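Local coordinates for nucleotide-binding protein, universal stress protein UspA family (Lactobacillus plantarum, PDB 3S3T), which binds ATP and, as a member of the universal stress protein family, probably takes part in the cellular response to stress, its precise role being unknown, at residues A[8-13]-A[23-28]; A[85-90]-A[100-105]; A[110-115]-A[132-137]; A[62-67]-A[90-95]. One frame throughout, in Å; residues are numbered along the deposited sequence.

Contact 1 of 4, residues A[8-13]-A[23-28]; sequences ILVPVD and TEAVNI. With ATP (adenosine-5'-triphosphate), chain I.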
# COMPACT_ATOMS: atom_id res chain seq x y z
N ILE A 8 -16.90 -15.81 -12.11
CA ILE A 8 -15.55 -15.64 -11.56
C ILE A 8 -14.58 -15.16 -12.64
O ILE A 8 -14.65 -15.60 -13.78
CB ILE A 8 -15.02 -16.98 -10.98
CG1 ILE A 8 -15.99 -17.52 -9.90
CG2 ILE A 8 -13.58 -16.86 -10.37
CD1 ILE A 8 -15.68 -18.95 -9.42
N LEU A 9 -13.67 -14.26 -12.26
CA LEU A 9 -12.64 -13.73 -13.12
C LEU A 9 -11.30 -14.14 -12.54
O LEU A 9 -11.07 -13.99 -11.33
CB LEU A 9 -12.71 -12.20 -13.21
CG LEU A 9 -11.70 -11.53 -14.15
CD1 LEU A 9 -11.86 -11.91 -15.61
CD2 LEU A 9 -11.84 -10.03 -14.01
N VAL A 10 -10.45 -14.71 -13.38
CA VAL A 10 -9.10 -15.03 -12.99
C VAL A 10 -8.12 -14.35 -13.98
O VAL A 10 -7.86 -14.87 -15.05
CB VAL A 10 -8.83 -16.53 -12.81
CG1 VAL A 10 -9.16 -17.38 -14.05
CG2 VAL A 10 -7.38 -16.72 -12.34
N PRO A 11 -7.62 -13.16 -13.61
CA PRO A 11 -6.61 -12.54 -14.45
C PRO A 11 -5.31 -13.34 -14.33
O PRO A 11 -4.86 -13.64 -13.21
CB PRO A 11 -6.50 -11.12 -13.88
CG PRO A 11 -7.74 -10.90 -13.10
CD PRO A 11 -8.03 -12.27 -12.52
N VAL A 12 -4.71 -13.69 -15.46
CA VAL A 12 -3.40 -14.33 -15.44
C VAL A 12 -2.34 -13.58 -16.25
O VAL A 12 -2.63 -13.05 -17.33
CB VAL A 12 -3.49 -15.77 -16.03
CG1 VAL A 12 -4.26 -16.68 -15.10
CG2 VAL A 12 -4.14 -15.72 -17.40
N ASP A 13 -1.11 -13.57 -15.75
CA ASP A 13 0.07 -13.25 -16.58
C ASP A 13 0.70 -14.59 -16.92
O ASP A 13 0.01 -15.63 -16.88
CB ASP A 13 1.04 -12.28 -15.88
CG ASP A 13 1.55 -12.81 -14.57
OD1 ASP A 13 1.46 -14.02 -14.36
OD2 ASP A 13 2.06 -12.02 -13.78
N THR A 23 -5.57 -22.45 -11.47
CA THR A 23 -5.90 -23.82 -11.03
C THR A 23 -6.91 -23.81 -9.90
O THR A 23 -7.84 -24.62 -9.92
CB THR A 23 -4.65 -24.60 -10.65
OG1 THR A 23 -3.84 -24.69 -11.82
CG2 THR A 23 -4.99 -26.04 -10.15
N GLU A 24 -6.75 -22.88 -8.96
CA GLU A 24 -7.71 -22.72 -7.86
C GLU A 24 -9.03 -22.13 -8.32
O GLU A 24 -10.09 -22.53 -7.81
CB GLU A 24 -7.13 -21.92 -6.72
CG GLU A 24 -8.02 -21.79 -5.50
CD GLU A 24 -8.48 -23.12 -4.94
OE1 GLU A 24 -9.53 -23.12 -4.28
OE2 GLU A 24 -7.81 -24.15 -5.19
N ALA A 25 -8.98 -21.21 -9.29
CA ALA A 25 -10.22 -20.64 -9.86
C ALA A 25 -11.08 -21.74 -10.47
O ALA A 25 -12.30 -21.74 -10.31
CB ALA A 25 -9.91 -19.52 -10.90
N VAL A 26 -10.47 -22.71 -11.13
CA VAL A 26 -11.26 -23.79 -11.72
C VAL A 26 -11.91 -24.66 -10.63
O VAL A 26 -13.02 -25.14 -10.79
CB VAL A 26 -10.42 -24.70 -12.62
CG1 VAL A 26 -11.29 -25.87 -13.17
CG2 VAL A 26 -9.85 -23.88 -13.76
N ASN A 27 -11.18 -24.86 -9.55
CA ASN A 27 -11.68 -25.55 -8.37
C ASN A 27 -12.91 -24.83 -7.75
O ASN A 27 -13.93 -25.44 -7.41
CB ASN A 27 -10.51 -25.61 -7.40
CG ASN A 27 -10.72 -26.55 -6.27
OD1 ASN A 27 -11.82 -27.10 -6.07
ND2 ASN A 27 -9.64 -26.79 -5.52
N ILE A 28 -12.81 -23.52 -7.62
CA ILE A 28 -13.90 -22.72 -7.07
C ILE A 28 -15.08 -22.76 -8.03
O ILE A 28 -16.23 -22.94 -7.61
CB ILE A 28 -13.46 -21.25 -6.85
CG1 ILE A 28 -12.32 -21.16 -5.83
CG2 ILE A 28 -14.63 -20.39 -6.32
CD1 ILE A 28 -11.66 -19.77 -5.74
PG ATP I . 4.96 -6.05 -9.77
O1G ATP I . 4.33 -6.01 -11.14
O2G ATP I . 6.43 -5.79 -9.81
O3G ATP I . 4.31 -5.18 -8.71
PB ATP I . 4.65 -8.97 -9.90
O1B ATP I . 5.49 -10.00 -9.20
O2B ATP I . 4.74 -8.88 -11.39
O3B ATP I . 4.94 -7.56 -9.20
PA ATP I . 1.75 -8.75 -10.04
O1A ATP I . 1.91 -8.06 -11.35
O2A ATP I . 1.01 -8.01 -9.01
O3A ATP I . 3.13 -9.25 -9.41
O5' ATP I . 0.97 -10.16 -10.38
C5' ATP I . 0.11 -10.73 -9.39
C4' ATP I . -1.07 -11.43 -10.06
O4' ATP I . -1.72 -10.41 -10.82
C3' ATP I . -0.68 -12.49 -11.07
O3' ATP I . -0.44 -13.76 -10.47
C2' ATP I . -1.88 -12.42 -11.98
O2' ATP I . -2.93 -13.14 -11.34
C1' ATP I . -2.23 -10.94 -12.03
N9 ATP I . -1.63 -10.28 -13.19
C8 ATP I . -0.42 -9.64 -13.26
N7 ATP I . -0.19 -9.17 -14.50
C5 ATP I . -1.26 -9.52 -15.23
C6 ATP I . -1.64 -9.36 -16.63
N6 ATP I . -0.80 -8.71 -17.46
N1 ATP I . -2.85 -9.87 -17.04
C2 ATP I . -3.65 -10.51 -16.17
N3 ATP I . -3.35 -10.74 -14.88
C4 ATP I . -2.19 -10.26 -14.38
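V10 and A25 meet where the two backbones come nearest, their CA atoms 6.5 Å apart: the single methyl of A25 sits against the branch point of V10, with 3.7 Å between V10 CB and A25 CB, and both valine methyls lie only slightly farther from it. One helical turn on, I8 and I28 cross at about a right angle, I8 CD1 touching I28 CG2 at 3.6 Å. With CG1 of I8 beside the backbone N (chi1 -57°) and chi2 extended, CD1 is carried out to the helix. Strand 8-11 and helix 23-28 run antiparallel, their axes 9.0 Å apart at 172°. Beyond the apolar shell the chain meets ATP. P11 O accepts a 2.7 Å hydrogen bond from ATP O2', while P11 CB lies 3.3 Å from ATP N3. D13 follows at the imidazole side of the base, where D13 OD2 is 3.5 Å from ATP C8; its OD1 is hydrogen-bonded to S15 OG, which helps fix the carboxylate. An alanine here has no carboxylate, which would probably leave the S15 hydroxyl without that partner and the C8 edge of the base less closely packed. The strand's C-terminal end thus builds the nucleotide site while its middle packs on the following helix, as expected for the first beta-alpha-beta unit of a Rossmann-like universal stress protein fold.

Contact 2 of 4, residues A[85-90]-A[100-105]; sequences NLKTEI and EDYAKQ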
# COMPACT_ATOMS: atom_id res chain seq x y z
N ASN A 85 -17.73 -24.09 -17.51
CA ASN A 85 -17.18 -23.53 -18.75
C ASN A 85 -15.89 -22.74 -18.54
O ASN A 85 -15.45 -22.54 -17.43
CB ASN A 85 -18.22 -22.62 -19.42
CG ASN A 85 -18.76 -21.57 -18.48
OD1 ASN A 85 -18.00 -20.74 -17.92
ND2 ASN A 85 -20.07 -21.63 -18.23
N LEU A 86 -15.32 -22.25 -19.64
CA LEU A 86 -14.23 -21.30 -19.57
C LEU A 86 -14.35 -20.40 -20.79
O LEU A 86 -14.41 -20.89 -21.94
CB LEU A 86 -12.86 -21.98 -19.55
CG LEU A 86 -11.67 -21.02 -19.45
CD1 LEU A 86 -11.60 -20.45 -18.02
CD2 LEU A 86 -10.36 -21.70 -19.89
N LYS A 87 -14.47 -19.11 -20.50
CA LYS A 87 -14.25 -18.07 -21.47
C LYS A 87 -12.79 -17.60 -21.28
O LYS A 87 -12.32 -17.48 -20.16
CB LYS A 87 -15.22 -16.91 -21.24
CG LYS A 87 -15.11 -15.73 -22.20
CD LYS A 87 -15.84 -14.48 -21.69
CE LYS A 87 -16.35 -13.63 -22.85
NZ LYS A 87 -16.74 -12.26 -22.44
N THR A 88 -12.08 -17.37 -22.38
CA THR A 88 -10.73 -16.84 -22.35
C THR A 88 -10.70 -15.50 -23.09
O THR A 88 -11.37 -15.32 -24.13
CB THR A 88 -9.75 -17.81 -22.97
OG1 THR A 88 -10.07 -18.03 -24.37
CG2 THR A 88 -9.75 -19.14 -22.19
N GLU A 89 -9.94 -14.57 -22.56
CA GLU A 89 -9.87 -13.25 -23.12
C GLU A 89 -8.45 -12.73 -23.06
O GLU A 89 -7.78 -12.83 -22.01
CB GLU A 89 -10.75 -12.33 -22.29
CG GLU A 89 -10.93 -10.94 -22.90
CD GLU A 89 -12.30 -10.70 -23.47
OE1 GLU A 89 -13.31 -11.23 -22.93
OE2 GLU A 89 -12.37 -9.91 -24.44
N ILE A 90 -7.99 -12.17 -24.18
CA ILE A 90 -6.73 -11.49 -24.23
C ILE A 90 -7.04 -10.04 -24.57
O ILE A 90 -7.68 -9.73 -25.60
CB ILE A 90 -5.79 -12.11 -25.30
CG1 ILE A 90 -5.63 -13.63 -25.10
CG2 ILE A 90 -4.46 -11.39 -25.35
CD1 ILE A 90 -5.15 -14.04 -23.78
N GLU A 100 -9.59 -4.08 -13.36
CA GLU A 100 -10.63 -3.28 -12.68
C GLU A 100 -11.79 -2.99 -13.64
O GLU A 100 -12.98 -3.19 -13.29
CB GLU A 100 -10.02 -1.96 -12.17
CG GLU A 100 -10.99 -0.96 -11.62
CD GLU A 100 -10.35 0.37 -11.25
OE1 GLU A 100 -9.23 0.67 -11.65
OE2 GLU A 100 -11.01 1.14 -10.56
N ASP A 101 -11.44 -2.50 -14.84
CA ASP A 101 -12.44 -2.06 -15.79
C ASP A 101 -13.28 -3.26 -16.22
O ASP A 101 -14.48 -3.14 -16.44
CB ASP A 101 -11.80 -1.39 -17.01
CG ASP A 101 -11.27 0.00 -16.70
OD1 ASP A 101 -11.58 0.57 -15.62
OD2 ASP A 101 -10.54 0.53 -17.54
N TYR A 102 -12.63 -4.41 -16.36
CA TYR A 102 -13.30 -5.59 -16.80
C TYR A 102 -14.37 -5.98 -15.77
O TYR A 102 -15.50 -6.30 -16.15
CB TYR A 102 -12.31 -6.75 -17.02
CG TYR A 102 -12.92 -7.89 -17.80
CD1 TYR A 102 -12.76 -7.98 -19.17
CD2 TYR A 102 -13.68 -8.87 -17.17
CE1 TYR A 102 -13.32 -9.01 -19.90
CE2 TYR A 102 -14.25 -9.91 -17.89
CZ TYR A 102 -14.07 -9.96 -19.27
OH TYR A 102 -14.65 -10.99 -19.98
N ALA A 103 -14.01 -5.95 -14.49
CA ALA A 103 -14.98 -6.29 -13.43
C ALA A 103 -16.12 -5.28 -13.37
O ALA A 103 -17.25 -5.67 -13.07
CB ALA A 103 -14.30 -6.35 -12.08
N LYS A 104 -15.85 -4.01 -13.66
CA LYS A 104 -16.93 -2.99 -13.69
C LYS A 104 -17.76 -3.03 -15.00
O LYS A 104 -18.96 -2.70 -15.03
CB LYS A 104 -16.35 -1.61 -13.42
CG LYS A 104 -15.76 -1.58 -12.00
CD LYS A 104 -15.06 -0.29 -11.56
CE LYS A 104 -14.68 -0.44 -10.06
NZ LYS A 104 -13.84 0.67 -9.45
N GLN A 105 -17.11 -3.44 -16.07
CA GLN A 105 -17.78 -3.61 -17.35
C GLN A 105 -18.74 -4.80 -17.30
O GLN A 105 -19.74 -4.81 -17.97
CB GLN A 105 -16.73 -3.78 -18.48
CG GLN A 105 -15.97 -2.47 -18.84
CD GLN A 105 -14.68 -2.69 -19.65
OE1 GLN A 105 -13.81 -1.82 -19.68
NE2 GLN A 105 -14.56 -3.85 -20.31
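K87 starts the contact: its extended chain carries NZ to 3.5 Å from Y102 OH, bringing the cation beside the phenol. T88 turns the other way, to M71 and Q75 of helix 53-78. E89 again faces helix 100-105, and its chain, bent at chi2 (108°), puts E89 OE1 3.2 Å from Y102 OH. That oxygen comes in at the rim of the ring, near its plane, with the carboxylate turned 64° from the ring. A hydrogen bond from the phenol is possible, though its one proton has another acceptor within reach. The same OE1 forms a long salt bridge to K87 NZ at 3.6 Å, so lysine, glutamate and phenol gather at one partly buried spot. Y102 is the one residue of 100-105 that reaches strand 87-90: its CG stands anti to the backbone N (chi1 -166°), and the nearest CA atoms, those of E89 and Y102, are 10.5 Å apart. Behind the hydroxyl, the Y102 ring packs on T37 of strand 35-43, on L9 of strand 7-11 and in a stack with H106. Helix 95-105 therefore packs on one face of the sheet, while strand 87-93 pairs with strand 35-43 and rests its other face on helix 53-78.

Contact 3 of 4, residues A[110-115]-A[132-137]; sequences DLIVLG and SYVVDH. With ATP (adenosine-5'-triphosphate), chain I.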
# COMPACT_ATOMS: atom_id res chain seq x y z
N ASP A 110 -18.52 -11.72 -9.57
CA ASP A 110 -18.58 -11.68 -8.09
C ASP A 110 -17.43 -12.27 -7.35
O ASP A 110 -17.44 -12.30 -6.11
CB ASP A 110 -19.93 -12.25 -7.53
CG ASP A 110 -20.39 -13.53 -8.24
OD1 ASP A 110 -19.56 -14.23 -8.85
OD2 ASP A 110 -21.59 -13.86 -8.16
N LEU A 111 -16.36 -12.61 -8.09
CA LEU A 111 -15.07 -12.95 -7.52
C LEU A 111 -13.98 -12.70 -8.53
O LEU A 111 -14.09 -13.07 -9.70
CB LEU A 111 -15.01 -14.44 -7.17
CG LEU A 111 -13.79 -14.97 -6.42
CD1 LEU A 111 -13.57 -14.23 -5.07
CD2 LEU A 111 -13.96 -16.51 -6.20
N ILE A 112 -12.87 -12.15 -8.05
CA ILE A 112 -11.65 -12.11 -8.84
C ILE A 112 -10.62 -12.95 -8.10
O ILE A 112 -10.46 -12.80 -6.87
CB ILE A 112 -11.13 -10.67 -9.01
CG1 ILE A 112 -12.18 -9.74 -9.66
CG2 ILE A 112 -9.82 -10.68 -9.85
CD1 ILE A 112 -11.71 -8.23 -9.82
N VAL A 113 -9.96 -13.87 -8.84
CA VAL A 113 -8.95 -14.74 -8.29
C VAL A 113 -7.58 -14.28 -8.83
O VAL A 113 -7.40 -14.14 -10.01
CB VAL A 113 -9.23 -16.23 -8.64
CG1 VAL A 113 -8.15 -17.14 -8.10
CG2 VAL A 113 -10.65 -16.67 -8.12
N LEU A 114 -6.63 -14.05 -7.95
CA LEU A 114 -5.29 -13.51 -8.33
C LEU A 114 -4.18 -14.29 -7.69
O LEU A 114 -4.29 -14.75 -6.54
CB LEU A 114 -5.15 -12.04 -7.85
CG LEU A 114 -6.04 -10.99 -8.53
CD1 LEU A 114 -6.16 -9.74 -7.66
CD2 LEU A 114 -5.58 -10.62 -9.97
N GLY A 115 -3.05 -14.40 -8.38
CA GLY A 115 -1.84 -14.86 -7.72
C GLY A 115 -1.33 -13.76 -6.83
O GLY A 115 -1.49 -12.58 -7.11
N SER A 132 -2.30 -5.87 -5.33
CA SER A 132 -2.77 -4.89 -4.33
C SER A 132 -3.73 -3.86 -4.98
O SER A 132 -4.69 -3.42 -4.34
CB SER A 132 -1.61 -4.23 -3.58
OG SER A 132 -0.88 -3.44 -4.47
N TYR A 133 -3.47 -3.47 -6.21
CA TYR A 133 -4.34 -2.50 -6.89
C TYR A 133 -5.77 -3.08 -7.05
O TYR A 133 -6.77 -2.42 -6.69
CB TYR A 133 -3.81 -2.14 -8.26
CG TYR A 133 -4.67 -1.14 -8.96
CD1 TYR A 133 -5.79 -1.53 -9.67
CD2 TYR A 133 -4.40 0.21 -8.84
CE1 TYR A 133 -6.57 -0.58 -10.34
CE2 TYR A 133 -5.21 1.18 -9.45
CZ TYR A 133 -6.28 0.78 -10.20
OH TYR A 133 -7.10 1.72 -10.81
N VAL A 134 -5.83 -4.31 -7.55
CA VAL A 134 -7.09 -5.00 -7.74
C VAL A 134 -7.81 -5.27 -6.40
O VAL A 134 -9.01 -5.01 -6.27
CB VAL A 134 -6.95 -6.23 -8.66
CG1 VAL A 134 -8.34 -6.90 -8.96
CG2 VAL A 134 -6.38 -5.79 -10.01
N VAL A 135 -7.10 -5.72 -5.37
CA VAL A 135 -7.77 -5.87 -4.10
C VAL A 135 -8.47 -4.56 -3.66
O VAL A 135 -9.61 -4.57 -3.16
CB VAL A 135 -6.77 -6.38 -2.98
CG1 VAL A 135 -7.36 -6.20 -1.58
CG2 VAL A 135 -6.36 -7.88 -3.21
N ASP A 136 -7.78 -3.45 -3.87
CA ASP A 136 -8.25 -2.14 -3.50
C ASP A 136 -9.46 -1.71 -4.33
O ASP A 136 -10.50 -1.27 -3.79
CB ASP A 136 -7.09 -1.18 -3.75
CG ASP A 136 -7.28 0.18 -3.13
OD1 ASP A 136 -8.41 0.50 -2.74
OD2 ASP A 136 -6.27 0.89 -3.02
N HIS A 137 -9.35 -1.89 -5.64
CA HIS A 137 -10.26 -1.24 -6.53
C HIS A 137 -11.40 -2.11 -7.07
O HIS A 137 -12.31 -1.60 -7.78
CB HIS A 137 -9.50 -0.66 -7.69
CG HIS A 137 -8.70 0.56 -7.34
ND1 HIS A 137 -7.38 0.50 -6.93
CD2 HIS A 137 -9.01 1.88 -7.40
CE1 HIS A 137 -6.94 1.72 -6.69
NE2 HIS A 137 -7.90 2.58 -6.99
PG ATP I . 4.96 -6.05 -9.77
O1G ATP I . 4.33 -6.01 -11.14
O2G ATP I . 6.43 -5.79 -9.81
O3G ATP I . 4.31 -5.18 -8.71
PB ATP I . 4.65 -8.97 -9.90
O1B ATP I . 5.49 -10.00 -9.20
O2B ATP I . 4.74 -8.88 -11.39
O3B ATP I . 4.94 -7.56 -9.20
PA ATP I . 1.75 -8.75 -10.04
O1A ATP I . 1.91 -8.06 -11.35
O2A ATP I . 1.01 -8.01 -9.01
O3A ATP I . 3.13 -9.25 -9.41
O5' ATP I . 0.97 -10.16 -10.38
C5' ATP I . 0.11 -10.73 -9.39
C4' ATP I . -1.07 -11.43 -10.06
O4' ATP I . -1.72 -10.41 -10.82
C3' ATP I . -0.68 -12.49 -11.07
O3' ATP I . -0.44 -13.76 -10.47
C2' ATP I . -1.88 -12.42 -11.98
O2' ATP I . -2.93 -13.14 -11.34
C1' ATP I . -2.23 -10.94 -12.03
N9 ATP I . -1.63 -10.28 -13.19
C8 ATP I . -0.42 -9.64 -13.26
N7 ATP I . -0.19 -9.17 -14.50
C5 ATP I . -1.26 -9.52 -15.23
C6 ATP I . -1.64 -9.36 -16.63
N6 ATP I . -0.80 -8.71 -17.46
N1 ATP I . -2.85 -9.87 -17.04
C2 ATP I . -3.65 -10.51 -16.17
N3 ATP I . -3.35 -10.74 -14.88
C4 ATP I . -2.19 -10.26 -14.38
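L114 meets V134 with one arm of its fork and ATP with the other. From CB, the first torsion (chi1 -68°) sets CG beside the backbone N and opposite the carbonyl carbon, and at CG the two methyls part. L114 CD1 reaches the helix, 3.7 Å from V134 CB, and also touches V134 CG1. L114 CD2 turns to the ribose, lying 3.9 Å from both O2' and C1' of ATP. V134 CG1, anti to its own backbone N, is shared: I112 CD1 approaches it at 3.7 Å, the two side chains crossing at about a right angle. With an alanine in place of L114 both methyl arms are lost, which would probably open a gap beside V134 and leave the ribose without its packed methyl. The backbone adds the polar grip, since G115 N donates to ATP O2' at 3.2 Å and 166°. A CB built on G115 would fall 2.3 Å from ATP O3', so closely does the sugar approach the strand. H137 ND1 donates to Y133 O at 3.0 Å and the imidazole lies over a face of the Y133 ring. The chemistry is thus divided: the touching atoms of 110-115 and 132-137 are all carbon, G115 O hydrogen-bonds T131 OG1 of helix 129-137, and the strand's C-terminal end meets the nucleotide in polar contacts, G115 N and P11 O sharing the ribose hydroxyl.

Contact 4 of 4, residues A[62-67]-A[90-95]; sequences AEAAHA and ISYGIP. With ATP (adenosine-5'-triphosphate), chain I.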
# COMPACT_ATOMS: atom_id res chain seq x y z
N ALA A 62 3.46 -11.12 -30.46
CA ALA A 62 4.10 -12.38 -30.06
C ALA A 62 3.66 -12.71 -28.64
O ALA A 62 3.36 -13.86 -28.33
CB ALA A 62 5.65 -12.31 -30.15
N GLU A 63 3.64 -11.72 -27.77
CA GLU A 63 3.21 -11.99 -26.39
C GLU A 63 1.77 -12.52 -26.37
O GLU A 63 1.46 -13.50 -25.67
CB GLU A 63 3.32 -10.73 -25.53
CG GLU A 63 2.75 -10.90 -24.13
CD GLU A 63 2.98 -9.67 -23.23
OE1 GLU A 63 3.46 -8.62 -23.73
OE2 GLU A 63 2.66 -9.76 -22.04
N ALA A 64 0.92 -11.84 -27.12
CA ALA A 64 -0.50 -12.22 -27.30
C ALA A 64 -0.64 -13.66 -27.83
O ALA A 64 -1.47 -14.41 -27.36
CB ALA A 64 -1.20 -11.23 -28.27
N ALA A 65 0.20 -14.04 -28.79
CA ALA A 65 0.12 -15.37 -29.36
C ALA A 65 0.51 -16.43 -28.33
O ALA A 65 -0.13 -17.46 -28.24
CB ALA A 65 0.97 -15.48 -30.67
N HIS A 66 1.53 -16.15 -27.53
CA HIS A 66 1.93 -17.02 -26.43
C HIS A 66 0.80 -17.18 -25.40
O HIS A 66 0.51 -18.28 -24.97
CB HIS A 66 3.16 -16.47 -25.73
CG HIS A 66 3.58 -17.26 -24.53
ND1 HIS A 66 4.18 -18.51 -24.63
CD2 HIS A 66 3.46 -17.01 -23.20
CE1 HIS A 66 4.42 -18.98 -23.42
NE2 HIS A 66 4.00 -18.09 -22.53
N ALA A 67 0.23 -16.06 -24.99
CA ALA A 67 -0.95 -16.07 -24.11
C ALA A 67 -2.10 -16.94 -24.69
O ALA A 67 -2.77 -17.69 -23.96
CB ALA A 67 -1.42 -14.64 -23.90
N ILE A 90 -7.99 -12.17 -24.18
CA ILE A 90 -6.73 -11.49 -24.23
C ILE A 90 -7.04 -10.04 -24.57
O ILE A 90 -7.68 -9.73 -25.60
CB ILE A 90 -5.79 -12.11 -25.30
CG1 ILE A 90 -5.63 -13.63 -25.10
CG2 ILE A 90 -4.46 -11.39 -25.35
CD1 ILE A 90 -5.15 -14.04 -23.78
N SER A 91 -6.65 -9.14 -23.67
CA SER A 91 -6.87 -7.71 -23.88
C SER A 91 -5.57 -6.95 -23.84
O SER A 91 -4.55 -7.47 -23.37
CB SER A 91 -7.82 -7.16 -22.79
OG SER A 91 -9.13 -7.70 -22.95
N TYR A 92 -5.63 -5.72 -24.35
CA TYR A 92 -4.48 -4.82 -24.46
C TYR A 92 -4.76 -3.57 -23.61
O TYR A 92 -5.81 -2.93 -23.72
CB TYR A 92 -4.21 -4.46 -25.93
CG TYR A 92 -4.08 -5.70 -26.81
CD1 TYR A 92 -5.22 -6.36 -27.30
CD2 TYR A 92 -2.84 -6.21 -27.14
CE1 TYR A 92 -5.11 -7.51 -28.09
CE2 TYR A 92 -2.70 -7.36 -27.93
CZ TYR A 92 -3.83 -8.01 -28.40
OH TYR A 92 -3.69 -9.15 -29.19
N GLY A 93 -3.84 -3.26 -22.70
CA GLY A 93 -3.99 -2.05 -21.86
C GLY A 93 -3.02 -2.16 -20.72
O GLY A 93 -2.11 -3.00 -20.74
N ILE A 94 -3.23 -1.29 -19.73
CA ILE A 94 -2.44 -1.30 -18.51
C ILE A 94 -3.10 -2.37 -17.66
O ILE A 94 -4.28 -2.27 -17.38
CB ILE A 94 -2.49 0.12 -17.85
CG1 ILE A 94 -1.90 1.15 -18.82
CG2 ILE A 94 -1.77 0.12 -16.54
CD1 ILE A 94 -1.79 2.57 -18.33
N PRO A 95 -2.35 -3.41 -17.23
CA PRO A 95 -3.01 -4.57 -16.65
C PRO A 95 -3.97 -4.34 -15.48
O PRO A 95 -5.12 -4.80 -15.52
CB PRO A 95 -1.84 -5.44 -16.26
CG PRO A 95 -0.91 -5.24 -17.43
CD PRO A 95 -0.97 -3.74 -17.65
PG ATP I . 4.96 -6.05 -9.77
O1G ATP I . 4.33 -6.01 -11.14
O2G ATP I . 6.43 -5.79 -9.81
O3G ATP I . 4.31 -5.18 -8.71
PB ATP I . 4.65 -8.97 -9.90
O1B ATP I . 5.49 -10.00 -9.20
O2B ATP I . 4.74 -8.88 -11.39
O3B ATP I . 4.94 -7.56 -9.20
PA ATP I . 1.75 -8.75 -10.04
O1A ATP I . 1.91 -8.06 -11.35
O2A ATP I . 1.01 -8.01 -9.01
O3A ATP I . 3.13 -9.25 -9.41
O5' ATP I . 0.97 -10.16 -10.38
C5' ATP I . 0.11 -10.73 -9.39
C4' ATP I . -1.07 -11.43 -10.06
O4' ATP I . -1.72 -10.41 -10.82
C3' ATP I . -0.68 -12.49 -11.07
O3' ATP I . -0.44 -13.76 -10.47
C2' ATP I . -1.88 -12.42 -11.98
O2' ATP I . -2.93 -13.14 -11.34
C1' ATP I . -2.23 -10.94 -12.03
N9 ATP I . -1.63 -10.28 -13.19
C8 ATP I . -0.42 -9.64 -13.26
N7 ATP I . -0.19 -9.17 -14.50
C5 ATP I . -1.26 -9.52 -15.23
C6 ATP I . -1.64 -9.36 -16.63
N6 ATP I . -0.80 -8.71 -17.46
N1 ATP I . -2.85 -9.87 -17.04
C2 ATP I . -3.65 -10.51 -16.17
N3 ATP I . -3.35 -10.74 -14.88
C4 ATP I . -2.19 -10.26 -14.38
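I90 and Y92 approach two alanines one helical turn apart, A67 and A64. The isoleucine is folded rather than extended at its second torsion (chi2 -56°), and this turn swings I90 CD1 to the helix, where it lies 3.8 Å from A67 CB. Its other branch, CG2, stands anti to the backbone N and makes a looser contact, 4.4 Å from A64 CB. Y92 starts out beside the helix rather than at it, yet its far end comes close. With chi1 at -53°, its CG is opposite the carbonyl carbon, and the ring extends until Y92 OH is 3.4 Å from A64 CB; the ring itself stands oblique to that methyl, with Y92 CZ at 4.2 Å. Because A64 and A67 offer only a CB each, the longer strand residues supply the reach, and their rotamers determine where contact falls. The helix and strand segments run roughly antiparallel, at 150° with axes 9.6 Å apart. Farther along, P95 turns to the nucleotide, its CG 3.5 Å from N6 of ATP, so the start of helix 95-105 borders the adenine amino group. Helix 53-78 thus lies over the edge strand 87-93, and A67 and I90 both reach Y40 of the adjacent strand 35-43, while E63 is hydrogen-bonded to its hydroxyl. On the helix's outer side, H66 stacks on Y47 of the third subunit.

In the fold
From the N terminus, contact 1 closes first, folding helix 16-32 back on strand 7-11, the middle strand of the sheet. Contact 4 opens next on helix 53-78, and before it closes contact 2 has begun: the two cross, sharing I90, and hold strand 87-93 between helix 53-78 on one face and helix 95-105 on the other. Contact 3 comes last, closing the loop from strand 111-115 to helix 129-137. Backbone pairing of L9 with L111 and V113 joins contacts 1 and 3, and E100 with Y133 links contacts 2 and 3. Contacts 3 and 4, centres about 19 Å apart, lie on opposite sides of the chain's centre; with contact 1, both touch ATP.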